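Local coordinates for protein ECXA (Escherichia coli, PDB 4L63) that binds a zinc ion and probably acts as a metallopeptidase, at residues G138-N143 with D206-L211; R190-A195 with L253-A258. One frame throughout, in Å; residues are numbered along the deposited sequence.

Interaction 1 (G138-N143 with D206-L211); sequences GAIPAN and DYIDRL
Ile140 and Ile208 meet through their CG2 methyls because each first torsion turns that branch across the contact. In Ile208, chi1 of -61° sets CG2 anti to the backbone N; in Ile140, chi1 of 50° puts CG1 between N and the carbonyl carbon and leaves CG2 beside the backbone N. The two methyls stand 3.7 Å apart, Ile140 CG2 to Ile208 CG2, and the side chains cross obliquely, so they touch at one branch each.

Ala139 and Asp209 form the closest CA pair, with Ala139 CA 5.3 Å from Asp209 CA. The Ala139 methyl points at the helix: Ala139 CB is 4.1 Å from Ile208 CG2 and 4.0 Å from Asp209 OD1. Ile208 CG2 thus meets the methyl and the carbonyl oxygen (3.9 Å from Ala139 O) of Ala139 as well as Ile140 CG2. No hydrogen bond joins the segments, and the contact, 142 Å² in all, rests on packing.

The partners are shaped by helix ends. Gly138, with phi 80°, closes helix 131-137 in a Schellman motif that releases the chain into Ala139. Across the contact, Asp206 is the N-cap of helix 207-215: Asp209 N donates to Asp206 OD2 at 2.9 Å, from above the carboxylate plane. Leu134 of helix 131-137 and Leu152 and Ile156 of helix 146-165 also touch Ile208. The arrangement is thus a small apolar core between a Schellman-terminated helix and an N-capped one, beside the helix that carries the HExxH zinc motif.

Interaction 2 (R190-A195 with L253-A258); sequences RLLNQA and LGLGLA
Leu255 and Leu191 carry most of the contact, with 69 and 50 Å² of surface buried by it, and Leu192 follows with 22 Å². Leu191 CD1 lies 3.7 Å from Leu255 CB, while Leu255 CD1 reaches back to within 4.0 Å of Leu191 CB. Each branch end therefore lies near the root of the other residue, and the side chains run head to tail.

Leu192 comes to the same CD1 at about a right angle. Leu255 CD1 is 3.7 Å from Leu192 CG and 3.8 Å from Leu192 CD2, so this methyl rests against the fork of Leu192. Leu255 can extend so far because CG lies anti to its carbonyl carbon (chi1 -74°) and chi2 of 172° carries CD1 outward.

The backbones stay apart: Leu191 CA and Leu255 CA are 7.6 Å from each other. In the 3-10 segment 253-258, Ala258 N makes an i to i+3 backbone hydrogen bond to Leu255 O (2.9 Å). On the loop side, Gln194 NE2 hydrogen-bonds Leu192 O (3.2 Å) nearly straight, at 167°, with the oxygen in the amide plane of Gln194.

Other protein chains of the assembly pack on all three leucines, one placing an aromatic side chain on Leu255. With no hydrogen bond or salt bridge across the segments, the chemistry implies a hydrophobic junction within the chain that also forms part of an intersubunit interface.

Overall arrangement
From the N terminus, the chain first meets 138-143, the loop between helices 131-137 and 146-165. It then runs through the zinc-binding histidines to 190-195, and interaction 1 closes at 206-211, 63 residues beyond its first segment. Interaction 2 opens inside that interval and closes at 253-258, near the C-terminal end, after 58 residues. The segments alternate, so the two loops cross. Their centres are 27 Å apart, yet the inner segments touch: Leu211 CD1 lies 3.9 Å from Ala195 CB. Helix 207-215 meets the interhelical loop through interaction 1 and residues 190-195 through Leu211, and residues 190-195 in turn pack on the C-terminal 3-10 segment.

Interaction 1 (G138-N143 with D206-L211)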
loop_
_atom_site.group_PDB
_atom_site.type_symbol
_atom_site.label_atom_id
_atom_site.label_comp_id
_atom_site.label_asym_id
_atom_site.label_seq_id
_atom_site.Cartn_x
_atom_site.Cartn_y
_atom_site.Cartn_z
ATOM N N GLY A 138 -2.392 27.271 -19.329
ATOM C CA GLY A 138 -3.676 27.130 -18.670
ATOM C C GLY A 138 -3.565 26.669 -17.230
ATOM O O GLY A 138 -4.522 26.130 -16.672
ATOM N N ALA A 139 -2.398 26.880 -16.629
ATOM C CA ALA A 139 -2.187 26.531 -15.227
ATOM C C ALA A 139 -2.917 27.511 -14.312
ATOM O O ALA A 139 -3.297 27.168 -13.191
ATOM C CB ALA A 139 -0.705 26.504 -14.905
ATOM N N ILE A 140 -3.104 28.733 -14.798
ATOM C CA ILE A 140 -3.871 29.741 -14.080
ATOM C C ILE A 140 -4.933 30.308 -15.017
ATOM O O ILE A 140 -4.701 30.412 -16.221
ATOM C CB ILE A 140 -2.978 30.886 -13.551
ATOM C CG1 ILE A 140 -2.076 31.430 -14.664
ATOM C CG2 ILE A 140 -2.141 30.413 -12.368
ATOM C CD1 ILE A 140 -1.212 32.601 -14.235
ATOM N N PRO A 141 -6.106 30.667 -14.472
ATOM C CA PRO A 141 -7.168 31.197 -15.334
ATOM C C PRO A 141 -6.771 32.527 -15.970
ATOM O O PRO A 141 -6.249 33.400 -15.276
ATOM C CB PRO A 141 -8.346 31.373 -14.370
ATOM C CG PRO A 141 -7.714 31.530 -13.027
ATOM C CD PRO A 141 -6.498 30.654 -13.052
ATOM N N ALA A 142 -7.013 32.674 -17.271
ATOM C CA ALA A 142 -6.734 33.927 -17.974
ATOM C C ALA A 142 -7.514 35.076 -17.339
ATOM O O ALA A 142 -7.196 36.249 -17.532
ATOM C CB ALA A 142 -7.076 33.801 -19.452
ATOM N N ASN A 143 -8.539 34.706 -16.577
ATOM C CA ASN A 143 -9.352 35.630 -15.800
ATOM C C ASN A 143 -8.564 36.445 -14.771
ATOM O O ASN A 143 -8.808 37.639 -14.602
ATOM C CB ASN A 143 -10.455 34.844 -15.086
ATOM C CG ASN A 143 -11.503 35.739 -14.463
ATOM O OD1 ASN A 143 -11.596 36.923 -14.780
ATOM N ND2 ASN A 143 -12.301 35.172 -13.564
ATOM N N ASP A 206 7.500 23.742 -10.710
ATOM C CA ASP A 206 6.578 24.841 -10.460
ATOM C C ASP A 206 5.295 24.257 -9.891
ATOM O O ASP A 206 4.554 23.557 -10.594
ATOM C CB ASP A 206 6.278 25.640 -11.725
ATOM C CG ASP A 206 5.316 26.791 -11.469
ATOM O OD1 ASP A 206 5.700 27.755 -10.771
ATOM O OD2 ASP A 206 4.162 26.713 -11.938
ATOM N N TYR A 207 5.049 24.535 -8.614
ATOM C CA TYR A 207 3.911 23.976 -7.889
ATOM C C TYR A 207 2.579 24.228 -8.596
ATOM O O TYR A 207 1.727 23.341 -8.667
ATOM C CB TYR A 207 3.862 24.551 -6.472
ATOM C CG TYR A 207 2.628 24.156 -5.689
ATOM C CD1 TYR A 207 2.475 22.860 -5.199
ATOM C CD2 TYR A 207 1.613 25.074 -5.446
ATOM C CE1 TYR A 207 1.347 22.495 -4.486
ATOM C CE2 TYR A 207 0.484 24.720 -4.734
ATOM C CZ TYR A 207 0.355 23.431 -4.255
ATOM O OH TYR A 207 -0.769 23.078 -3.544
ATOM N N ILE A 208 2.401 25.438 -9.114
ATOM C CA ILE A 208 1.145 25.793 -9.769
ATOM C C ILE A 208 0.919 24.928 -10.998
ATOM O O ILE A 208 -0.170 24.389 -11.207
ATOM C CB ILE A 208 1.113 27.268 -10.187
ATOM C CG1 ILE A 208 1.255 28.170 -8.964
ATOM C CG2 ILE A 208 -0.183 27.576 -10.930
ATOM C CD1 ILE A 208 1.117 29.646 -9.284
ATOM N N ASP A 209 1.964 24.804 -11.809
ATOM C CA ASP A 209 1.911 23.993 -13.013
ATOM C C ASP A 209 1.645 22.521 -12.686
ATOM O O ASP A 209 0.849 21.869 -13.354
ATOM C CB ASP A 209 3.213 24.132 -13.801
ATOM C CG ASP A 209 3.100 23.590 -15.212
ATOM O OD1 ASP A 209 2.093 23.892 -15.891
ATOM O OD2 ASP A 209 4.019 22.861 -15.641
ATOM N N ARG A 210 2.312 21.997 -11.660
ATOM C CA ARG A 210 2.087 20.611 -11.268
ATOM C C ARG A 210 0.683 20.430 -10.694
ATOM O O ARG A 210 0.032 19.416 -10.949
ATOM C CB ARG A 210 3.141 20.140 -10.255
ATOM C CG ARG A 210 4.578 20.225 -10.763
ATOM C CD ARG A 210 4.687 19.712 -12.189
ATOM N NE ARG A 210 4.270 18.319 -12.303
ATOM C CZ ARG A 210 3.907 17.739 -13.442
ATOM N NH1 ARG A 210 3.890 18.440 -14.572
ATOM N NH2 ARG A 210 3.544 16.462 -13.450
ATOM N N LEU A 211 0.216 21.414 -9.930
ATOM C CA LEU A 211 -1.112 21.336 -9.330
ATOM C C LEU A 211 -2.188 21.378 -10.411
ATOM O O LEU A 211 -3.175 20.640 -10.352
ATOM C CB LEU A 211 -1.325 22.471 -8.325
ATOM C CG LEU A 211 -2.656 22.431 -7.571
ATOM C CD1 LEU A 211 -2.822 21.090 -6.873
ATOM C CD2 LEU A 211 -2.768 23.578 -6.579
#

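Interaction 2 (R190-A195 with L253-A258)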
loop_
_atom_site.group_PDB
_atom_site.type_symbol
_atom_site.label_atom_id
_atom_site.label_comp_id
_atom_site.label_asym_id
_atom_site.label_seq_id
_atom_site.Cartn_x
_atom_site.Cartn_y
_atom_site.Cartn_z
ATOM N N ARG A 190 1.990 5.796 -1.411
ATOM C CA ARG A 190 1.880 5.783 -2.864
ATOM C C ARG A 190 0.535 5.265 -3.339
ATOM O O ARG A 190 0.151 5.498 -4.485
ATOM C CB ARG A 190 2.990 4.931 -3.473
ATOM C CG ARG A 190 4.369 5.559 -3.322
ATOM C CD ARG A 190 5.436 4.537 -3.649
ATOM N NE ARG A 190 5.420 3.451 -2.675
ATOM C CZ ARG A 190 6.361 2.519 -2.592
ATOM N NH1 ARG A 190 7.391 2.546 -3.425
ATOM N NH2 ARG A 190 6.274 1.567 -1.674
ATOM N N LEU A 191 -0.183 4.567 -2.463
ATOM C CA LEU A 191 -1.456 3.941 -2.876
ATOM C C LEU A 191 -2.647 4.890 -2.974
ATOM O O LEU A 191 -3.633 4.573 -3.636
ATOM C CB LEU A 191 -1.803 2.794 -1.921
ATOM C CG LEU A 191 -0.924 1.547 -2.074
ATOM C CD1 LEU A 191 -1.153 0.575 -0.912
ATOM C CD2 LEU A 191 -1.238 0.852 -3.395
ATOM N N LEU A 192 -2.575 6.048 -2.330
ATOM C CA LEU A 192 -3.723 6.971 -2.354
ATOM C C LEU A 192 -3.432 8.170 -3.254
ATOM O O LEU A 192 -2.466 8.902 -3.021
ATOM C CB LEU A 192 -4.069 7.438 -0.932
ATOM C CG LEU A 192 -4.604 6.356 0.015
ATOM C CD1 LEU A 192 -4.756 6.877 1.455
ATOM C CD2 LEU A 192 -5.920 5.794 -0.470
ATOM N N ASN A 193 -4.245 8.367 -4.292
ATOM C CA ASN A 193 -4.032 9.512 -5.171
ATOM C C ASN A 193 -4.336 10.807 -4.417
ATOM O O ASN A 193 -5.137 10.818 -3.478
ATOM C CB ASN A 193 -4.881 9.421 -6.446
ATOM C CG ASN A 193 -4.461 10.454 -7.499
ATOM O OD1 ASN A 193 -3.276 10.787 -7.634
ATOM N ND2 ASN A 193 -5.434 10.970 -8.241
ATOM N N GLN A 194 -3.666 11.884 -4.820
ATOM C CA GLN A 194 -3.690 13.150 -4.098
ATOM C C GLN A 194 -2.955 14.214 -4.918
ATOM O O GLN A 194 -2.273 13.900 -5.901
ATOM C CB GLN A 194 -3.037 13.009 -2.716
ATOM C CG GLN A 194 -1.663 12.338 -2.758
ATOM C CD GLN A 194 -1.073 12.099 -1.380
ATOM O OE1 GLN A 194 -0.558 13.021 -0.733
ATOM N NE2 GLN A 194 -1.176 10.864 -0.904
ATOM N N ALA A 195 -3.077 15.465 -4.502
ATOM C CA ALA A 195 -2.388 16.570 -5.168
ATOM C C ALA A 195 -0.882 16.498 -4.925
ATOM O O ALA A 195 -0.441 15.882 -3.956
ATOM C CB ALA A 195 -2.942 17.904 -4.679
ATOM N N LEU A 253 0.370 1.999 4.890
ATOM C CA LEU A 253 0.840 0.662 4.530
ATOM C C LEU A 253 -0.199 -0.401 4.872
ATOM O O LEU A 253 -0.200 -1.485 4.287
ATOM C CB LEU A 253 2.164 0.329 5.226
ATOM C CG LEU A 253 2.864 -0.915 4.664
ATOM C CD1 LEU A 253 3.057 -0.768 3.165
ATOM C CD2 LEU A 253 4.212 -1.141 5.369
ATOM N N GLY A 254 -1.099 -0.075 5.796
ATOM C CA GLY A 254 -2.214 -0.957 6.116
ATOM C C GLY A 254 -2.986 -1.378 4.868
ATOM O O GLY A 254 -3.554 -2.475 4.812
ATOM N N LEU A 255 -3.004 -0.505 3.863
ATOM C CA LEU A 255 -3.758 -0.768 2.624
ATOM C C LEU A 255 -3.216 -1.983 1.874
ATOM O O LEU A 255 -3.932 -2.597 1.083
ATOM C CB LEU A 255 -3.732 0.455 1.706
ATOM C CG LEU A 255 -4.613 1.631 2.127
ATOM C CD1 LEU A 255 -4.341 2.831 1.233
ATOM C CD2 LEU A 255 -6.062 1.208 2.007
ATOM N N GLY A 256 -1.953 -2.316 2.135
ATOM C CA GLY A 256 -1.325 -3.494 1.571
ATOM C C GLY A 256 -2.055 -4.780 1.917
ATOM O O GLY A 256 -2.011 -5.740 1.151
ATOM N N LEU A 257 -2.751 -4.803 3.053
ATOM C CA LEU A 257 -3.514 -5.995 3.432
ATOM C C LEU A 257 -4.648 -6.261 2.446
ATOM O O LEU A 257 -5.157 -7.382 2.362
ATOM C CB LEU A 257 -4.088 -5.858 4.851
ATOM C CG LEU A 257 -3.188 -6.195 6.056
ATOM C CD1 LEU A 257 -2.738 -7.650 6.035
ATOM C CD2 LEU A 257 -1.998 -5.266 6.118
ATOM N N ALA A 258 -5.059 -5.234 1.706
ATOM C CA ALA A 258 -6.193 -5.398 0.798
ATOM C C ALA A 258 -5.743 -6.021 -0.517
ATOM O O ALA A 258 -6.524 -6.121 -1.461
ATOM C CB ALA A 258 -6.890 -4.059 0.551
#